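Local structure of Cro protein (Xylella fastidiosa, 3BD1) at residues S15-A18 with A19-V23; R32-G35 with R36-E40. The protein probably binds operator DNA through a helix-turn-helix motif as a prophage-encoded Cro-type transcription factor. All blocks are in the same frame, centred on the assembly; numbering follows the deposited sequence.

Contact 1 (S15-A18 with A19-V23); sequences SALA and ASLGV
Leu17 overlaps Leu21 one helical turn further on, its CG lying 4.1 Å from Leu21 CD1 where the two side chains pass at a slant. CG of Leu17 is anti to the backbone N (chi1 -176°), and CD1 also comes alongside Ser20, 3.6 Å from Ser20 OG in one of the two conformers of that serine. In this conformer a chi1 of 74° sets Ser20 OG between the backbone N and the carbonyl carbon, from where it donates to Leu17 O at 2.7 Å; the hydroxyl thus finds an acceptor within its own turn. Leu17 O takes in addition a weak bond from Leu21 N, while regular helical bonds run from Ala19 N to Ser15 O and from Ser20 N to Ala16 O. Helix 14-21, probably the first helix of the helix-turn-helix, then stops in a Schellman motif: Gly22 adopts positive phi (67°), and the chain doubles back through the paired bonds Val23 N to Ala18 O, 3.0 Å and nearly straight, and Gly22 N to Ala19 O. Leu21 N is an additional donor to Ala18 O at 3.2 Å, well above the carbonyl plane and on the opposite face from Val23 N. The reversal also brings Val23 CG2 to 4.2 Å from Ala18 CB. Beyond the turn, Leu21 packs on Ile28 and Trp31 of helix 25-34, and Ser20 meets Ser20 of the second subunit.

Contact 2 (R32-G35 with R36-E40); sequences RARG and RVPAE
Between Arg34 and Arg36 the backbone leaves helix 25-34 through Gly35, whose positive phi (69°) forms the turn of a Schellman motif, with Gly35 N bonded back to Arg32 O. From Arg36 onward the chain is extended as far as Pro38, so that Arg36 O is presented to the side chain of Arg34. That side chain folds forward over the turn: chi1 of 82° wedges CG between the backbone N and the carbonyl carbon, and an extended run from CG to NE carries the guanidinium to the carbonyl. Arg34 NE donates to Arg36 O at 2.9 Å, lying in the carbonyl plane, although the oxygen is tilted 23° out of the guanidinium plane. Arg34 NH2 adds a weak bond to Arg36 O at 3.1 Å, and the two nitrogens fork on one acceptor. Helix 25-34, which ends at this turn, is probably the second, recognition helix of the motif, as in other helix-turn-helix proteins. The side chain of Arg36 starts out extended and bends at chi3 to bring its own guanidinium flat onto that of Arg34, the two planes almost parallel and their centres 4.1 Å apart. The overlap is offset, with Arg36 NH2 over the face of Arg34, 3.5 Å from Arg34 NE. The bonds to Arg36 O fix the Arg34 plane, and with Arg36 exposed at the surface, solvent would be expected to screen the like charges. Pro38 lies crosswise to Arg34, its CD 3.7 Å from Arg34 NH2. Val37 turns inward instead, onto Trp31, Ile4 and Ile45, while its carbonyl oxygen accepts a bond from Arg59.

Contact 1 and contact 2 come in series along the chain, each at the C-terminal end of a helix: contact 1 closes helix 14-21 and contact 2 leaves helix 25-34, the next helix in the chain. Their centres are 14 Å apart and their nearest atoms about 7 Å apart, so they do not touch, yet Trp31 of helix 25-34 packs against both Leu21 and Val37. The first exit leads into the short turn between the two helices of the likely helix-turn-helix, the second into the loop running to helix 42-48. Together they mark where the two helices of the probable DNA-binding unit end, one in a buried setting and the other at the surface.

Contact 1 (S15-A18 with A19-V23)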
ATOM      1  N   SER A  15      -4.334  -6.086   1.853  1.00 14.87           N
ATOM      2  CA  SER A  15      -4.830  -7.295   2.506  0.50 15.18           C
ATOM      3  C   SER A  15      -4.965  -7.136   4.023  1.00 13.23           C
ATOM      4  O   SER A  15      -5.975  -7.544   4.612  1.00 15.19           O
ATOM      5  CB  SER A  15      -3.874  -8.453   2.265  0.50 16.40           C
ATOM      6  OG  SER A  15      -4.396  -9.638   2.844  0.50 20.97           O
ATOM      7  N   ALA A  16      -3.928  -6.581   4.644  1.00 13.06           N
ATOM      8  CA  ALA A  16      -3.912  -6.416   6.094  1.00 13.62           C
ATOM      9  C   ALA A  16      -4.981  -5.414   6.534  1.00 12.30           C
ATOM     10  O   ALA A  16      -5.674  -5.630   7.527  1.00 13.41           O
ATOM     11  CB  ALA A  16      -2.531  -6.040   6.588  1.00 12.96           C
ATOM     12  N   LEU A  17      -5.118  -4.321   5.779  1.00 12.33           N
ATOM     13  CA  LEU A  17      -6.149  -3.344   6.140  1.00 12.23           C
ATOM     14  C   LEU A  17      -7.542  -3.960   5.982  1.00 13.02           C
ATOM     15  O   LEU A  17      -8.402  -3.808   6.848  1.00 13.00           O
ATOM     16  CB  LEU A  17      -6.010  -2.070   5.310  1.00 12.26           C
ATOM     17  CG  LEU A  17      -6.980  -0.964   5.699  1.00 13.58           C
ATOM     18  CD1 LEU A  17      -6.879  -0.493   7.158  1.00 14.82           C
ATOM     19  CD2 LEU A  17      -6.870   0.216   4.732  1.00 13.94           C
ATOM     20  N   ALA A  18      -7.746  -4.655   4.868  1.00 13.82           N
ATOM     21  CA  ALA A  18      -9.027  -5.312   4.614  1.00 14.12           C
ATOM     22  C   ALA A  18      -9.355  -6.274   5.761  1.00 14.89           C
ATOM     23  O   ALA A  18     -10.478  -6.283   6.267  1.00 15.25           O
ATOM     24  CB  ALA A  18      -8.986  -6.002   3.268  1.00 16.40           C
ATOM     25  N   ALA A  19      -8.363  -7.068   6.166  1.00 13.62           N
ATOM     26  CA  ALA A  19      -8.538  -8.027   7.245  1.00 13.55           C
ATOM     27  C   ALA A  19      -8.940  -7.314   8.528  1.00 13.67           C
ATOM     28  O   ALA A  19      -9.844  -7.730   9.249  1.00 14.76           O
ATOM     29  CB  ALA A  19      -7.279  -8.860   7.450  1.00 15.47           C
ATOM     30  N   SER A  20      -8.252  -6.216   8.834  1.00 13.04           N
ATOM     31  CA  SER A  20      -8.495  -5.460  10.054  0.50 12.36           C
ATOM     32  C   SER A  20      -9.887  -4.832  10.135  1.00 14.21           C
ATOM     33  O   SER A  20     -10.393  -4.545  11.231  1.00 15.17           O
ATOM     34  CB  SER A  20      -7.449  -4.359  10.235  0.50 12.89           C
ATOM     35  OG  SER A  20      -7.626  -3.245   9.370  0.50  8.02           O
ATOM     36  N   LEU A  21     -10.490  -4.613   8.973  1.00 14.16           N
ATOM     37  CA  LEU A  21     -11.819  -4.024   8.881  1.00 14.65           C
ATOM     38  C   LEU A  21     -12.916  -5.050   8.610  1.00 17.90           C
ATOM     39  O   LEU A  21     -14.098  -4.709   8.656  1.00 19.24           O
ATOM     40  CB  LEU A  21     -11.839  -2.967   7.765  1.00 15.41           C
ATOM     41  CG  LEU A  21     -10.915  -1.781   7.991  1.00 16.24           C
ATOM     42  CD1 LEU A  21     -10.927  -0.873   6.739  1.00 17.91           C
ATOM     43  CD2 LEU A  21     -11.286  -0.970   9.239  1.00 16.57           C
ATOM     44  N   GLY A  22     -12.535  -6.286   8.316  1.00 17.03           N
ATOM     45  CA  GLY A  22     -13.514  -7.316   7.945  1.00 19.29           C
ATOM     46  C   GLY A  22     -14.200  -7.053   6.617  1.00 21.74           C
ATOM     47  O   GLY A  22     -15.403  -7.342   6.458  1.00 26.03           O
ATOM     48  N   VAL A  23     -13.434  -6.496   5.676  1.00 20.52           N
ATOM     49  CA  VAL A  23     -13.964  -6.260   4.334  1.00 22.22           C
ATOM     50  C   VAL A  23     -13.099  -6.976   3.302  1.00 22.78           C
ATOM     51  O   VAL A  23     -11.996  -7.448   3.603  1.00 25.53           O
ATOM     52  CB  VAL A  23     -14.053  -4.748   3.991  1.00 23.02           C
ATOM     53  CG1 VAL A  23     -14.973  -4.083   5.014  1.00 23.94           C
ATOM     54  CG2 VAL A  23     -12.656  -4.085   3.872  1.00 19.59           C
TER

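Contact 2 (R32-G35 with R36-E40)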
ATOM      1  N   ARG A  32     -10.543   3.607  -2.499  1.00 26.50           N
ATOM      2  CA  ARG A  32      -9.393   4.370  -2.959  1.00 29.21           C
ATOM      3  C   ARG A  32      -9.683   4.981  -4.327  1.00 32.73           C
ATOM      4  O   ARG A  32      -9.389   6.162  -4.528  1.00 34.33           O
ATOM      5  CB  ARG A  32      -8.123   3.521  -2.984  1.00 32.58           C
ATOM      6  CG  ARG A  32      -6.899   4.408  -3.182  1.00 35.51           C
ATOM      7  CD  ARG A  32      -5.658   3.617  -3.483  1.00 35.91           C
ATOM      8  NE  ARG A  32      -4.531   4.538  -3.613  1.00 38.64           N
ATOM      9  CZ  ARG A  32      -4.234   5.328  -4.641  1.00 43.83           C
ATOM     10  NH1 ARG A  32      -4.967   5.390  -5.747  1.00 46.25           N
ATOM     11  NH2 ARG A  32      -3.151   6.081  -4.535  1.00 36.49           N
ATOM     12  N   ALA A  33     -10.271   4.197  -5.231  1.00 32.62           N
ATOM     13  CA  ALA A  33     -10.567   4.657  -6.586  1.00 37.55           C
ATOM     14  C   ALA A  33     -11.477   5.879  -6.572  1.00 38.77           C
ATOM     15  O   ALA A  33     -11.277   6.833  -7.340  1.00 40.13           O
ATOM     16  CB  ALA A  33     -11.209   3.554  -7.424  1.00 37.14           C
ATOM     17  N   ARG A  34     -12.473   5.837  -5.691  1.00 39.57           N
ATOM     18  CA  ARG A  34     -13.462   6.905  -5.630  1.00 41.12           C
ATOM     19  C   ARG A  34     -13.070   7.996  -4.641  1.00 39.43           C
ATOM     20  O   ARG A  34     -13.751   9.018  -4.542  1.00 43.96           O
ATOM     21  CB  ARG A  34     -14.853   6.331  -5.379  1.00 43.39           C
ATOM     22  CG  ARG A  34     -15.117   6.032  -3.931  1.00 43.23           C
ATOM     23  CD  ARG A  34     -16.221   5.012  -3.727  1.00 47.01           C
ATOM     24  NE  ARG A  34     -16.500   4.970  -2.293  1.00 38.97           N
ATOM     25  CZ  ARG A  34     -17.283   4.100  -1.674  1.00 39.60           C
ATOM     26  NH1 ARG A  34     -17.899   3.131  -2.342  1.00 46.80           N
ATOM     27  NH2 ARG A  34     -17.420   4.224  -0.363  1.00 35.38           N
ATOM     28  N   GLY A  35     -11.964   7.778  -3.933  1.00 38.30           N
ATOM     29  CA  GLY A  35     -11.418   8.764  -2.997  1.00 36.44           C
ATOM     30  C   GLY A  35     -12.290   8.947  -1.770  1.00 35.59           C
ATOM     31  O   GLY A  35     -12.350  10.025  -1.187  1.00 36.91           O
ATOM     32  N   ARG A  36     -12.993   7.899  -1.356  1.00 30.11           N
ATOM     33  CA  ARG A  36     -13.950   8.079  -0.269  1.00 31.52           C
ATOM     34  C   ARG A  36     -14.232   6.761   0.439  1.00 25.14           C
ATOM     35  O   ARG A  36     -14.776   5.832  -0.164  1.00 27.16           O
ATOM     36  CB  ARG A  36     -15.284   8.586  -0.829  1.00 30.71           C
ATOM     37  CG  ARG A  36     -16.366   8.902   0.198  1.00 35.11           C
ATOM     38  CD  ARG A  36     -17.678   9.332  -0.442  1.00 42.66           C
ATOM     39  NE  ARG A  36     -18.497   8.220  -0.929  1.00 49.31           N
ATOM     40  CZ  ARG A  36     -18.711   7.911  -2.208  1.00 58.03           C
ATOM     41  NH1 ARG A  36     -18.180   8.622  -3.194  1.00 60.10           N
ATOM     42  NH2 ARG A  36     -19.476   6.870  -2.514  1.00 53.07           N
ATOM     43  N   VAL A  37     -13.879   6.712   1.719  1.00 21.37           N
ATOM     44  CA  VAL A  37     -14.244   5.587   2.551  1.00 19.42           C
ATOM     45  C   VAL A  37     -15.672   5.826   3.040  1.00 18.87           C
ATOM     46  O   VAL A  37     -16.098   6.966   3.241  1.00 19.73           O
ATOM     47  CB  VAL A  37     -13.266   5.317   3.738  1.00 21.71           C
ATOM     48  CG1 VAL A  37     -11.826   5.297   3.228  1.00 23.09           C
ATOM     49  CG2 VAL A  37     -13.366   6.262   4.909  1.00 25.73           C
ATOM     50  N   PRO A  38     -16.420   4.743   3.255  1.00 20.98           N
ATOM     51  CA  PRO A  38     -17.748   4.888   3.850  1.00 19.53           C
ATOM     52  C   PRO A  38     -17.700   5.567   5.227  1.00 20.16           C
ATOM     53  O   PRO A  38     -16.804   5.294   6.026  1.00 18.92           O
ATOM     54  CB  PRO A  38     -18.207   3.435   4.008  1.00 23.34           C
ATOM     55  CG  PRO A  38     -17.431   2.655   3.052  1.00 25.89           C
ATOM     56  CD  PRO A  38     -16.090   3.336   2.978  1.00 22.13           C
ATOM     57  N   ALA A  39     -18.669   6.434   5.514  1.00 20.46           N
ATOM     58  CA  ALA A  39     -18.663   7.217   6.742  1.00 17.93           C
ATOM     59  C   ALA A  39     -18.657   6.241   7.916  1.00 17.44           C
ATOM     60  O   ALA A  39     -18.003   6.509   8.931  1.00 18.01           O
ATOM     61  CB  ALA A  39     -19.895   8.167   6.815  1.00 19.18           C
ATOM     62  N   GLU A  40     -19.392   5.140   7.785  1.00 18.51           N
ATOM     63  CA  GLU A  40     -19.552   4.206   8.904  1.00 18.61           C
ATOM     64  C   GLU A  40     -18.326   3.340   9.171  1.00 21.24           C
ATOM     65  O   GLU A  40     -18.323   2.550  10.138  1.00 21.73           O
ATOM     66  CB  GLU A  40     -20.755   3.304   8.685  1.00 20.80           C
ATOM     67  CG  GLU A  40     -20.624   2.300   7.568  1.00 23.27           C
ATOM     68  CD  GLU A  40     -21.007   2.796   6.191  1.00 42.10           C
ATOM     69  OE1 GLU A  40     -21.191   1.879   5.360  1.00 37.78           O
ATOM     70  OE2 GLU A  40     -21.117   4.025   5.953  1.00 33.34           O
TER